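Local coordinates for protein phosphopantothenoylcysteine decarboxylase (Cryptococcus neoformans, PDB 6EOA) that binds FMN and probably decarboxylates phosphopantothenoylcysteine in coenzyme A biosynthesis, at residues A[37-42]-A[51-56]; A[61-66]-A[228-233]; A[145-150]-A[194-199]. All blocks are in the same frame, centred on the assembly; numbering follows the deposited sequence.

Interaction 1 of 3, residues A[37-42]-A[51-56]. With FMN (flavin mononucleotide), chain B.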
ATOM      1  N   VAL A  37      24.686 -10.831  -6.907  1.00 66.41           N
ATOM      2  CA  VAL A  37      24.060  -9.855  -6.030  1.00 65.16           C
ATOM      3  C   VAL A  37      22.864  -9.214  -6.708  1.00 61.89           C
ATOM      4  O   VAL A  37      22.964  -8.740  -7.837  1.00 59.02           O
ATOM      5  CB  VAL A  37      25.049  -8.740  -5.615  1.00 66.22           C
ATOM      6  CG1 VAL A  37      24.412  -7.822  -4.591  1.00 67.44           C
ATOM      7  CG2 VAL A  37      26.324  -9.332  -5.060  1.00 71.14           C
ATOM      8  N   VAL A  38      21.730  -9.211  -6.017  1.00 61.41           N
ATOM      9  CA  VAL A  38      20.592  -8.417  -6.448  1.00 58.45           C
ATOM     10  C   VAL A  38      20.565  -7.120  -5.652  1.00 60.03           C
ATOM     11  O   VAL A  38      20.488  -7.133  -4.423  1.00 63.26           O
ATOM     12  CB  VAL A  38      19.258  -9.167  -6.271  1.00 58.70           C
ATOM     13  CG1 VAL A  38      18.086  -8.204  -6.401  1.00 57.74           C
ATOM     14  CG2 VAL A  38      19.144 -10.288  -7.287  1.00 58.98           C
ATOM     15  N   LEU A  39      20.650  -5.997  -6.354  1.00 58.93           N
ATOM     16  CA  LEU A  39      20.555  -4.697  -5.704  1.00 57.37           C
ATOM     17  C   LEU A  39      19.127  -4.161  -5.790  1.00 57.86           C
ATOM     18  O   LEU A  39      18.592  -3.977  -6.882  1.00 56.28           O
ATOM     19  CB  LEU A  39      21.528  -3.704  -6.337  1.00 54.27           C
ATOM     20  CG  LEU A  39      21.421  -2.258  -5.841  1.00 55.97           C
ATOM     21  CD1 LEU A  39      21.930  -2.117  -4.403  1.00 59.19           C
ATOM     22  CD2 LEU A  39      22.158  -1.309  -6.778  1.00 54.67           C
ATOM     23  N   ILE A  40      18.504  -3.934  -4.638  1.00 57.12           N
ATOM     24  CA  ILE A  40      17.191  -3.304  -4.610  1.00 54.28           C
ATOM     25  C   ILE A  40      17.350  -1.835  -4.259  1.00 56.03           C
ATOM     26  O   ILE A  40      17.909  -1.495  -3.215  1.00 58.08           O
ATOM     27  CB  ILE A  40      16.235  -3.973  -3.604  1.00 50.68           C
ATOM     28  CG1 ILE A  40      16.025  -5.445  -3.952  1.00 51.72           C
ATOM     29  CG2 ILE A  40      14.887  -3.263  -3.605  1.00 46.70           C
ATOM     30  CD1 ILE A  40      15.089  -6.165  -2.992  1.00 50.87           C
ATOM     31  N   THR A  41      16.879  -0.966  -5.148  1.00 57.28           N
ATOM     32  CA  THR A  41      16.937   0.475  -4.923  1.00 57.84           C
ATOM     33  C   THR A  41      15.527   1.003  -4.706  1.00 57.37           C
ATOM     34  O   THR A  41      14.605   0.642  -5.438  1.00 57.12           O
ATOM     35  CB  THR A  41      17.595   1.220  -6.103  1.00 56.74           C
ATOM     36  OG1 THR A  41      16.721   1.206  -7.238  1.00 54.90           O
ATOM     37  CG2 THR A  41      18.918   0.559  -6.480  1.00 51.01           C
ATOM     38  N   SER A  42      15.356   1.841  -3.688  1.00 55.41           N
ATOM     39  CA  SER A  42      14.038   2.378  -3.366  1.00 55.70           C
ATOM     40  C   SER A  42      14.033   3.903  -3.439  1.00 55.11           C
ATOM     41  O   SER A  42      15.041   4.521  -3.783  1.00 55.88           O
ATOM     42  CB  SER A  42      13.587   1.907  -1.983  1.00 55.24           C
ATOM     43  OG  SER A  42      14.453   2.384  -0.968  1.00 58.80           O
ATOM     44  N   PRO A  51      23.844   3.886  -9.514  1.00 55.11           N
ATOM     45  CA  PRO A  51      24.729   3.602 -10.652  1.00 57.28           C
ATOM     46  C   PRO A  51      26.206   3.420 -10.276  1.00 60.40           C
ATOM     47  O   PRO A  51      26.890   2.628 -10.924  1.00 61.26           O
ATOM     48  CB  PRO A  51      24.554   4.835 -11.542  1.00 57.50           C
ATOM     49  CG  PRO A  51      23.190   5.317 -11.230  1.00 55.94           C
ATOM     50  CD  PRO A  51      23.037   5.098  -9.760  1.00 55.00           C
ATOM     51  N   ASP A  52      26.686   4.132  -9.258  1.00 61.61           N
ATOM     52  CA  ASP A  52      28.073   3.982  -8.815  1.00 66.60           C
ATOM     53  C   ASP A  52      28.319   2.600  -8.214  1.00 66.86           C
ATOM     54  O   ASP A  52      29.389   2.012  -8.390  1.00 69.85           O
ATOM     55  CB  ASP A  52      28.431   5.066  -7.799  1.00 72.10           C
ATOM     56  CG  ASP A  52      28.376   6.457  -8.392  1.00 80.35           C
ATOM     57  OD1 ASP A  52      29.340   6.847  -9.083  1.00 82.86           O
ATOM     58  OD2 ASP A  52      27.364   7.159  -8.171  1.00 85.25           O
ATOM     59  N   ILE A  53      27.324   2.091  -7.495  1.00 65.14           N
ATOM     60  CA  ILE A  53      27.401   0.762  -6.902  1.00 63.60           C
ATOM     61  C   ILE A  53      27.440  -0.309  -7.989  1.00 62.60           C
ATOM     62  O   ILE A  53      28.290  -1.201  -7.967  1.00 65.53           O
ATOM     63  CB  ILE A  53      26.207   0.500  -5.960  1.00 62.85           C
ATOM     64  CG1 ILE A  53      26.299   1.391  -4.718  1.00 67.14           C
ATOM     65  CG2 ILE A  53      26.157  -0.956  -5.551  1.00 61.20           C
ATOM     66  CD1 ILE A  53      25.089   1.306  -3.805  1.00 66.08           C
ATOM     67  N   VAL A  54      26.521  -0.205  -8.944  1.00 60.69           N
ATOM     68  CA  VAL A  54      26.441  -1.159 -10.042  1.00 60.44           C
ATOM     69  C   VAL A  54      27.736  -1.170 -10.849  1.00 63.97           C
ATOM     70  O   VAL A  54      28.251  -2.234 -11.197  1.00 64.99           O
ATOM     71  CB  VAL A  54      25.255  -0.845 -10.972  1.00 61.43           C
ATOM     72  CG1 VAL A  54      25.243  -1.789 -12.167  1.00 62.29           C
ATOM     73  CG2 VAL A  54      23.945  -0.935 -10.203  1.00 58.06           C
ATOM     74  N   GLY A  55      28.264   0.018 -11.125  1.00 63.05           N
ATOM     75  CA  GLY A  55      29.511   0.146 -11.854  1.00 65.46           C
ATOM     76  C   GLY A  55      30.650  -0.543 -11.133  1.00 68.31           C
ATOM     77  O   GLY A  55      31.492  -1.183 -11.762  1.00 69.48           O
ATOM     78  N   ALA A  56      30.668  -0.424  -9.808  1.00 70.36           N
ATOM     79  CA  ALA A  56      31.717  -1.036  -8.994  1.00 72.94           C
ATOM     80  C   ALA A  56      31.575  -2.555  -8.928  1.00 71.28           C
ATOM     81  O   ALA A  56      32.571  -3.277  -8.903  1.00 73.58           O
ATOM     82  CB  ALA A  56      31.707  -0.451  -7.589  1.00 71.89           C
TER
HETATM   83  N1  FMN B 801      11.975   8.701   1.607  1.00 68.11           N
HETATM   84  C2  FMN B 801      12.998   8.167   2.367  1.00 67.99           C
HETATM   85  O2  FMN B 801      12.751   7.271   3.177  1.00 64.63           O
HETATM   86  N3  FMN B 801      14.288   8.644   2.220  1.00 69.20           N
HETATM   87  C4  FMN B 801      14.564   9.653   1.316  1.00 73.02           C
HETATM   88  O4  FMN B 801      15.716  10.068   1.191  1.00 74.67           O
HETATM   89  C4A FMN B 801      13.533  10.192   0.546  1.00 71.19           C
HETATM   90  N5  FMN B 801      13.791  11.202  -0.363  1.00 68.94           N
HETATM   91  C5A FMN B 801      12.762  11.726  -1.125  1.00 68.34           C
HETATM   92  C6  FMN B 801      13.019  12.739  -2.047  1.00 65.10           C
HETATM   93  C7  FMN B 801      11.986  13.268  -2.814  1.00 64.71           C
HETATM   94  C7M FMN B 801      12.265  14.363  -3.803  1.00 62.85           C
HETATM   95  C8  FMN B 801      10.691  12.779  -2.658  1.00 68.13           C
HETATM   96  C8M FMN B 801       9.559  13.335  -3.471  1.00 70.53           C
HETATM   97  C9  FMN B 801      10.436  11.769  -1.740  1.00 67.45           C
HETATM   98  C9A FMN B 801      11.467  11.240  -0.972  1.00 68.37           C
HETATM   99  N10 FMN B 801      11.210  10.231  -0.061  1.00 68.15           N
HETATM  100  C10 FMN B 801      12.236   9.707   0.699  1.00 68.69           C
HETATM  101  C1' FMN B 801       9.815   9.706   0.109  1.00 62.60           C
HETATM  102  C2' FMN B 801       9.627   8.447  -0.732  1.00 60.70           C
HETATM  103  O2' FMN B 801      10.160   8.622  -2.031  1.00 60.87           O
HETATM  104  C3' FMN B 801       8.150   8.093  -0.826  1.00 60.81           C
HETATM  105  O3' FMN B 801       7.719   7.692   0.455  1.00 59.81           O
HETATM  106  C4' FMN B 801       7.930   6.969  -1.832  1.00 64.10           C
HETATM  107  O4' FMN B 801       6.558   6.850  -2.142  1.00 67.66           O
HETATM  108  C5' FMN B 801       8.449   5.654  -1.268  1.00 62.75           C
HETATM  109  O5' FMN B 801       8.464   4.679  -2.285  1.00 63.46           O
HETATM  110  P   FMN B 801       9.397   3.370  -2.136  1.00 56.32           P
HETATM  111  O1P FMN B 801       8.760   2.433  -1.135  1.00 53.37           O
HETATM  112  O2P FMN B 801      10.789   3.726  -1.663  1.00 56.82           O
HETATM  113  O3P FMN B 801       9.487   2.707  -3.485  1.00 57.17           O
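Leu39 and the pair Ile53 and Val54 join the first strand of a Rossmann-like flavoprotein fold to the helix that follows it, the opening half of the beta-alpha-beta unit made of strand 35-41, helix 50-59 and strand 63-69. The contact across the two segments is purely apolar. One methyl of Leu39 does all the touching: CD2 lies 3.9 Å from CG2 of Val54 and 4.2 Å from CG2 of Ile53. The leucine side chain leaves the strand toward the helix, and with CG anti to the backbone N (chi1 174°) and chi2 at 71°, CD2 is the methyl that reaches both residues. The leucine crosses Ile53 at about a right angle and Val54 obliquely. A leucine suits the strand because its reach bridges the gap between backbones, whose nearest CA atoms, those of Leu39 and Val54, are 8.1 Å apart. In the beta-branched Ile53 and Val54 it is the CG2 methyl, carried directly on the beta carbon, that faces the leucine. Trp222 also packs on Ile53, while Val67 of the next strand and Val103 lie against Val54.

Polar contacts gather instead at and just after the C-terminal end of the strand, where the chain reaches the phosphate of FMN. There Thr41 OG1 is hydrogen-bonded to Ser73 and Tyr77, and Ser42 OG to the carbonyl of Pro138 and the amide of Ser140, so small hydroxyl residues tie the end of the strand and the residue after it to their neighbours. Gly43 N and Thr70 OG1 are among the hydrogen-bond partners of FMN. Ser42 has its hydroxyl between its own N and carbonyl carbon (chi1 63°); it meets the phosphate through carbon, with CB 3.4 Å from FMN O2P and OG farther off at 4.0 Å.

Interaction 2 of 3, residues A[61-66]-A[228-233]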
ATOM      1  N   PRO A  61      35.751  -8.557 -10.412  1.00 83.86           N
ATOM      2  CA  PRO A  61      36.021  -9.730 -11.258  1.00 85.58           C
ATOM      3  C   PRO A  61      35.021 -10.894 -11.158  1.00 83.18           C
ATOM      4  O   PRO A  61      34.565 -11.368 -12.199  1.00 82.31           O
ATOM      5  CB  PRO A  61      37.416 -10.187 -10.789  1.00 89.15           C
ATOM      6  CG  PRO A  61      37.672  -9.459  -9.497  1.00 88.69           C
ATOM      7  CD  PRO A  61      36.932  -8.173  -9.622  1.00 85.66           C
ATOM      8  N   ASN A  62      34.695 -11.351  -9.952  1.00 82.31           N
ATOM      9  CA  ASN A  62      33.860 -12.544  -9.797  1.00 80.97           C
ATOM     10  C   ASN A  62      32.477 -12.254  -9.232  1.00 78.55           C
ATOM     11  O   ASN A  62      31.886 -13.095  -8.553  1.00 79.88           O
ATOM     12  CB  ASN A  62      34.560 -13.574  -8.906  1.00 86.02           C
ATOM     13  CG  ASN A  62      35.836 -14.109  -9.526  1.00 92.25           C
ATOM     14  OD1 ASN A  62      36.878 -14.169  -8.872  1.00 99.38           O
ATOM     15  ND2 ASN A  62      35.761 -14.506 -10.792  1.00 89.85           N
ATOM     16  N   ILE A  63      31.965 -11.062  -9.515  1.00 72.41           N
ATOM     17  CA  ILE A  63      30.657 -10.658  -9.022  1.00 67.73           C
ATOM     18  C   ILE A  63      29.771 -10.185 -10.167  1.00 66.24           C
ATOM     19  O   ILE A  63      30.194  -9.380 -10.999  1.00 64.06           O
ATOM     20  CB  ILE A  63      30.769  -9.527  -7.969  1.00 68.99           C
ATOM     21  CG1 ILE A  63      31.670  -9.956  -6.806  1.00 73.39           C
ATOM     22  CG2 ILE A  63      29.386  -9.120  -7.461  1.00 64.34           C
ATOM     23  CD1 ILE A  63      31.922  -8.861  -5.787  1.00 74.01           C
ATOM     24  N   ASP A  64      28.544 -10.696 -10.209  1.00 64.64           N
ATOM     25  CA  ASP A  64      27.531 -10.193 -11.131  1.00 63.99           C
ATOM     26  C   ASP A  64      26.434  -9.485 -10.350  1.00 65.22           C
ATOM     27  O   ASP A  64      26.184  -9.804  -9.187  1.00 64.95           O
ATOM     28  CB  ASP A  64      26.931 -11.319 -11.973  1.00 62.48           C
ATOM     29  CG  ASP A  64      27.906 -11.862 -13.001  1.00 67.64           C
ATOM     30  OD1 ASP A  64      28.818 -11.114 -13.425  1.00 69.88           O
ATOM     31  OD2 ASP A  64      27.760 -13.041 -13.385  1.00 64.81           O
ATOM     32  N   VAL A  65      25.778  -8.523 -10.989  1.00 65.62           N
ATOM     33  CA  VAL A  65      24.742  -7.759 -10.314  1.00 63.59           C
ATOM     34  C   VAL A  65      23.486  -7.625 -11.166  1.00 61.79           C
ATOM     35  O   VAL A  65      23.554  -7.392 -12.374  1.00 61.22           O
ATOM     36  CB  VAL A  65      25.255  -6.351  -9.912  1.00 59.45           C
ATOM     37  CG1 VAL A  65      25.761  -5.585 -11.128  1.00 63.49           C
ATOM     38  CG2 VAL A  65      24.175  -5.571  -9.183  1.00 57.86           C
ATOM     39  N   GLN A  66      22.337  -7.810 -10.526  1.00 58.45           N
ATOM     40  CA  GLN A  66      21.062  -7.473 -11.131  1.00 59.33           C
ATOM     41  C   GLN A  66      20.380  -6.431 -10.255  1.00 57.18           C
ATOM     42  O   GLN A  66      20.566  -6.413  -9.038  1.00 56.80           O
ATOM     43  CB  GLN A  66      20.188  -8.715 -11.304  1.00 63.15           C
ATOM     44  CG  GLN A  66      20.650  -9.630 -12.431  1.00 70.34           C
ATOM     45  CD  GLN A  66      20.778  -8.898 -13.754  1.00 79.97           C
ATOM     46  OE1 GLN A  66      19.835  -8.249 -14.214  1.00 83.79           O
ATOM     47  NE2 GLN A  66      21.949  -8.996 -14.374  1.00 84.28           N
ATOM     48  N   LEU A 228      31.383  -4.005   1.759  1.00 73.14           N
ATOM     49  CA  LEU A 228      30.594  -4.938   2.555  1.00 74.90           C
ATOM     50  C   LEU A 228      30.203  -6.114   1.674  1.00 72.23           C
ATOM     51  O   LEU A 228      30.306  -7.271   2.080  1.00 74.43           O
ATOM     52  CB  LEU A 228      29.341  -4.276   3.137  1.00 77.84           C
ATOM     53  CG  LEU A 228      29.506  -3.170   4.185  1.00 81.87           C
ATOM     54  CD1 LEU A 228      28.162  -2.843   4.831  1.00 80.91           C
ATOM     55  CD2 LEU A 228      30.546  -3.534   5.237  1.00 86.08           C
ATOM     56  N   ILE A 229      29.766  -5.798   0.457  1.00 65.91           N
ATOM     57  CA  ILE A 229      29.374  -6.805  -0.523  1.00 66.84           C
ATOM     58  C   ILE A 229      30.539  -7.731  -0.885  1.00 70.68           C
ATOM     59  O   ILE A 229      30.379  -8.952  -0.939  1.00 70.96           O
ATOM     60  CB  ILE A 229      28.825  -6.143  -1.798  1.00 62.90           C
ATOM     61  CG1 ILE A 229      27.457  -5.521  -1.516  1.00 59.84           C
ATOM     62  CG2 ILE A 229      28.726  -7.152  -2.934  1.00 63.96           C
ATOM     63  CD1 ILE A 229      26.845  -4.827  -2.710  1.00 56.92           C
ATOM     64  N   GLU A 230      31.711  -7.150  -1.119  1.00 74.95           N
ATOM     65  CA  GLU A 230      32.895  -7.935  -1.461  1.00 81.10           C
ATOM     66  C   GLU A 230      33.328  -8.828  -0.301  1.00 81.58           C
ATOM     67  O   GLU A 230      33.929  -9.882  -0.510  1.00 81.85           O
ATOM     68  CB  GLU A 230      34.044  -7.017  -1.880  1.00 86.47           C
ATOM     69  CG  GLU A 230      34.363  -7.072  -3.366  1.00 91.86           C
ATOM     70  CD  GLU A 230      34.562  -5.696  -3.972  1.00 94.64           C
ATOM     71  OE1 GLU A 230      34.785  -4.736  -3.205  1.00 95.22           O
ATOM     72  OE2 GLU A 230      34.490  -5.575  -5.215  1.00 95.73           O
ATOM     73  N   GLY A 231      33.009  -8.404   0.919  1.00 82.67           N
ATOM     74  CA  GLY A 231      33.274  -9.204   2.102  1.00 84.06           C
ATOM     75  C   GLY A 231      32.416 -10.455   2.141  1.00 86.06           C
ATOM     76  O   GLY A 231      32.826 -11.489   2.674  1.00 87.68           O
ATOM     77  N   PHE A 232      31.217 -10.360   1.572  1.00 85.14           N
ATOM     78  CA  PHE A 232      30.319 -11.506   1.470  1.00 85.89           C
ATOM     79  C   PHE A 232      30.724 -12.414   0.319  1.00 85.58           C
ATOM     80  O   PHE A 232      30.587 -13.635   0.403  1.00 89.24           O
ATOM     81  CB  PHE A 232      28.873 -11.049   1.290  1.00 83.83           C
ATOM     82  CG  PHE A 232      28.131 -10.883   2.579  1.00 87.37           C
ATOM     83  CD1 PHE A 232      27.413 -11.937   3.117  1.00 90.09           C
ATOM     84  CD2 PHE A 232      28.158  -9.678   3.260  1.00 88.24           C
ATOM     85  CE1 PHE A 232      26.731 -11.794   4.309  1.00 90.69           C
ATOM     86  CE2 PHE A 232      27.478  -9.527   4.452  1.00 90.71           C
ATOM     87  CZ  PHE A 232      26.763 -10.586   4.976  1.00 91.34           C
ATOM     88  N   ALA A 233      31.209 -11.807  -0.761  1.00 82.63           N
ATOM     89  CA  ALA A 233      31.728 -12.563  -1.893  1.00 83.87           C
ATOM     90  C   ALA A 233      32.886 -13.439  -1.434  1.00 85.27           C
ATOM     91  O   ALA A 233      32.986 -14.599  -1.825  1.00 86.09           O
ATOM     92  CB  ALA A 233      32.169 -11.628  -3.007  1.00 82.61           C
TER
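Ile63 reaches across to helix 222-237 with the end of its side chain, and its CD1 serves two residues one helical turn apart. That methyl sits 3.9 Å from CB of Ala233 and equally 3.9 Å from CG of Glu230. Behind it, CG1 of Ile63 still approaches Ala233 CB at 4.2 Å. The isoleucine extends its long branch fully (chi2 175°), which puts CD1 at the helix surface; the small alanine lets it come close. Glu230 meets Ile63 with the aliphatic part of its chain alone, crossing it at about a right angle; CG does the packing, and the bend at chi2 turns the carboxylate toward Ser60, on the side of 61-66.

In the next shell, Glu230 OE2 is hydrogen-bonded to the hydroxyl of Ser60, which lies just before Pro61. An acidic residue therefore fits this partly exposed border, apolar in its stem and polar at its end. Val37 of the neighbouring strand touches both Ile63 and Ile229, and Phe35 packs on Ala233, extending the apolar layer onto strand 35-41. The helix is held in its own turn by a bond from Ala233 N to Ile229 O of 3.0 Å. Backbone bonds from Asp64 to Phe35 and Val37 hold the strand in place. The whole is the packing of the last modelled helix against a parallel sheet, as expected of the three-layer alpha/beta architecture of Rossmann-like flavoproteins.

Interaction 3 of 3, residues A[145-150]-A[194-199]; sequences AKIAGG and EDLGYL
Ile147, near the end of helix 141-149, meets Leu196 and Tyr198, which lie where the chain leaves helix 183-195 for the edge strand 199-200. These contacts are apolar and converge on one methyl. CG2 of Ile147 is 3.7 Å from CE2 of Tyr198 and 3.9 Å from CD1 of Leu196. It stands anti to the backbone N, with CG1 beside that N (chi1 -68°), which sets CG2 against both partners, and it approaches the tyrosine ring obliquely. Leu196 also covers the ring from within its own segment, with CB 3.6 Å above one face and offset toward the rim. Branched aliphatic chains and a broad ring suit this largely buried site, where Val192 and Leu160 fill in around Ile147 and Tyr198.

Backbone shape accounts for the glycines. Gly150 ends the first helix in a Schellman motif, with a positive phi of 81°, and its N bonds back to Ile147 O at 3.1 Å. Gly197, also with positive phi, lies between Leu196 and Tyr198, both of which point toward Ile147.

Among the charged groups, Lys146 NZ forms salt bridges with Asp142 and with Asp153 of the second subunit, while Asp195 OD2 pairs with Arg187 of the third subunit. Between the segments, then, one isoleucine methyl joins the end of helix 141-149 to the turn after helix 183-195 by apolar packing, and both segments also carry salt bridges to neighbouring subunits.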
ATOM      1  N   ALA A 145       8.907  -0.071   6.092  1.00 57.25           N
ATOM      2  CA  ALA A 145       7.579  -0.303   6.652  1.00 56.83           C
ATOM      3  C   ALA A 145       6.849  -1.425   5.912  1.00 54.17           C
ATOM      4  O   ALA A 145       6.204  -2.268   6.534  1.00 56.65           O
ATOM      5  CB  ALA A 145       6.758   0.982   6.615  1.00 53.60           C
ATOM      6  N   LYS A 146       6.952  -1.436   4.585  1.00 51.79           N
ATOM      7  CA  LYS A 146       6.306  -2.480   3.787  1.00 53.74           C
ATOM      8  C   LYS A 146       6.898  -3.856   4.076  1.00 55.91           C
ATOM      9  O   LYS A 146       6.166  -4.841   4.190  1.00 55.74           O
ATOM     10  CB  LYS A 146       6.422  -2.178   2.295  1.00 52.16           C
ATOM     11  CG  LYS A 146       5.554  -1.025   1.809  1.00 54.94           C
ATOM     12  CD  LYS A 146       5.205  -1.226   0.349  1.00 54.78           C
ATOM     13  CE  LYS A 146       5.322   0.057  -0.454  1.00 57.08           C
ATOM     14  NZ  LYS A 146       4.188   0.997  -0.229  1.00 51.87           N
ATOM     15  N   ILE A 147       8.223  -3.916   4.184  1.00 56.35           N
ATOM     16  CA  ILE A 147       8.914  -5.164   4.500  1.00 57.87           C
ATOM     17  C   ILE A 147       8.489  -5.680   5.871  1.00 60.99           C
ATOM     18  O   ILE A 147       8.150  -6.857   6.025  1.00 62.87           O
ATOM     19  CB  ILE A 147      10.447  -4.988   4.473  1.00 57.20           C
ATOM     20  CG1 ILE A 147      10.929  -4.731   3.045  1.00 58.79           C
ATOM     21  CG2 ILE A 147      11.139  -6.221   5.045  1.00 56.29           C
ATOM     22  CD1 ILE A 147      12.368  -4.265   2.955  1.00 59.69           C
ATOM     23  N   ALA A 148       8.504  -4.790   6.859  1.00 63.50           N
ATOM     24  CA  ALA A 148       8.108  -5.138   8.218  1.00 65.51           C
ATOM     25  C   ALA A 148       6.642  -5.546   8.265  1.00 68.79           C
ATOM     26  O   ALA A 148       6.245  -6.369   9.086  1.00 73.96           O
ATOM     27  CB  ALA A 148       8.365  -3.976   9.161  1.00 66.64           C
ATOM     28  N   GLY A 149       5.841  -4.969   7.375  1.00 66.18           N
ATOM     29  CA  GLY A 149       4.424  -5.274   7.317  1.00 64.96           C
ATOM     30  C   GLY A 149       4.091  -6.511   6.502  1.00 66.47           C
ATOM     31  O   GLY A 149       2.975  -7.020   6.573  1.00 70.57           O
ATOM     32  N   GLY A 150       5.055  -6.997   5.724  1.00 65.81           N
ATOM     33  CA  GLY A 150       4.850  -8.194   4.926  1.00 64.21           C
ATOM     34  C   GLY A 150       4.109  -7.919   3.633  1.00 63.11           C
ATOM     35  O   GLY A 150       3.694  -8.840   2.931  1.00 63.11           O
ATOM     36  N   GLU A 194      15.368  -9.036  13.969  1.00 88.22           N
ATOM     37  CA  GLU A 194      15.141 -10.205  14.809  1.00 94.48           C
ATOM     38  C   GLU A 194      14.281 -11.257  14.120  1.00 93.83           C
ATOM     39  O   GLU A 194      14.627 -12.444  14.118  1.00 96.60           O
ATOM     40  CB  GLU A 194      14.493  -9.803  16.135  1.00101.37           C
ATOM     41  CG  GLU A 194      15.383  -8.925  16.997  1.00107.85           C
ATOM     42  CD  GLU A 194      14.596  -8.021  17.945  1.00111.80           C
ATOM     43  OE1 GLU A 194      13.371  -8.239  18.131  1.00111.32           O
ATOM     44  OE2 GLU A 194      15.217  -7.093  18.515  1.00113.99           O
ATOM     45  N   ASP A 195      13.163 -10.825  13.544  1.00 87.94           N
ATOM     46  CA  ASP A 195      12.212 -11.754  12.945  1.00 86.55           C
ATOM     47  C   ASP A 195      12.683 -12.290  11.592  1.00 82.56           C
ATOM     48  O   ASP A 195      12.564 -13.481  11.319  1.00 86.77           O
ATOM     49  CB  ASP A 195      10.847 -11.080  12.783  1.00 87.30           C
ATOM     50  CG  ASP A 195      10.197 -10.728  14.110  1.00 91.43           C
ATOM     51  OD1 ASP A 195      10.855 -10.883  15.158  1.00 94.10           O
ATOM     52  OD2 ASP A 195       9.023 -10.289  14.097  1.00 93.22           O
ATOM     53  N   LEU A 196      13.214 -11.411  10.749  1.00 77.51           N
ATOM     54  CA  LEU A 196      13.533 -11.787   9.374  1.00 71.87           C
ATOM     55  C   LEU A 196      15.009 -12.125   9.173  1.00 72.82           C
ATOM     56  O   LEU A 196      15.382 -12.705   8.154  1.00 71.55           O
ATOM     57  CB  LEU A 196      13.121 -10.671   8.417  1.00 67.22           C
ATOM     58  CG  LEU A 196      11.655 -10.238   8.490  1.00 66.80           C
ATOM     59  CD1 LEU A 196      11.302  -9.345   7.312  1.00 66.29           C
ATOM     60  CD2 LEU A 196      10.739 -11.450   8.534  1.00 67.77           C
ATOM     61  N   GLY A 197      15.847 -11.760  10.137  1.00 70.85           N
ATOM     62  CA  GLY A 197      17.263 -12.066  10.059  1.00 71.57           C
ATOM     63  C   GLY A 197      18.014 -11.206   9.061  1.00 70.14           C
ATOM     64  O   GLY A 197      19.122 -11.547   8.656  1.00 68.51           O
ATOM     65  N   TYR A 198      17.416 -10.090   8.657  1.00 69.58           N
ATOM     66  CA  TYR A 198      18.093  -9.170   7.749  1.00 72.26           C
ATOM     67  C   TYR A 198      19.225  -8.445   8.477  1.00 73.08           C
ATOM     68  O   TYR A 198      19.120  -8.150   9.667  1.00 71.73           O
ATOM     69  CB  TYR A 198      17.124  -8.136   7.160  1.00 72.46           C
ATOM     70  CG  TYR A 198      16.043  -8.670   6.236  1.00 74.82           C
ATOM     71  CD1 TYR A 198      15.851 -10.036   6.058  1.00 78.04           C
ATOM     72  CD2 TYR A 198      15.218  -7.795   5.535  1.00 73.72           C
ATOM     73  CE1 TYR A 198      14.861 -10.515   5.215  1.00 78.08           C
ATOM     74  CE2 TYR A 198      14.228  -8.264   4.688  1.00 74.29           C
ATOM     75  CZ  TYR A 198      14.054  -9.625   4.532  1.00 76.41           C
ATOM     76  OH  TYR A 198      13.075 -10.099   3.690  1.00 76.14           O
ATOM     77  N   LEU A 199      20.302  -8.157   7.756  1.00 75.22           N
ATOM     78  CA  LEU A 199      21.402  -7.377   8.308  1.00 77.29           C
ATOM     79  C   LEU A 199      21.205  -5.901   7.999  1.00 77.74           C
ATOM     80  O   LEU A 199      20.910  -5.531   6.862  1.00 77.63           O
ATOM     81  CB  LEU A 199      22.740  -7.857   7.751  1.00 75.06           C
ATOM     82  CG  LEU A 199      23.207  -9.235   8.205  1.00 79.72           C
ATOM     83  CD1 LEU A 199      24.544  -9.552   7.566  1.00 83.45           C
ATOM     84  CD2 LEU A 199      23.305  -9.301   9.722  1.00 82.08           C
TER

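Interactions 1 and 2 adjoin, their centres 11 Å apart, because strands 35-41 and 63-69 are neighbours in the parallel sheet. Leu39 N lies 2.7 Å from Gln66 O, a probable hydrogen bond, and Val37 CG2 packs 3.9 Å from Ile229 CG2, so the helix of interaction 2 also meets the strand of interaction 1. Interaction 3 is more distant, 21 Å from interaction 1 and 23 Å from interaction 2 between centres, yet Phe232 CZ comes within 3.6 Å of Leu199 CD1. Interaction 1 reaches the FMN phosphate through Ser42; in interaction 3 the side chain of Ile147 is about 9 Å from a bound FMN, whereas interaction 2 lies away from the pocket.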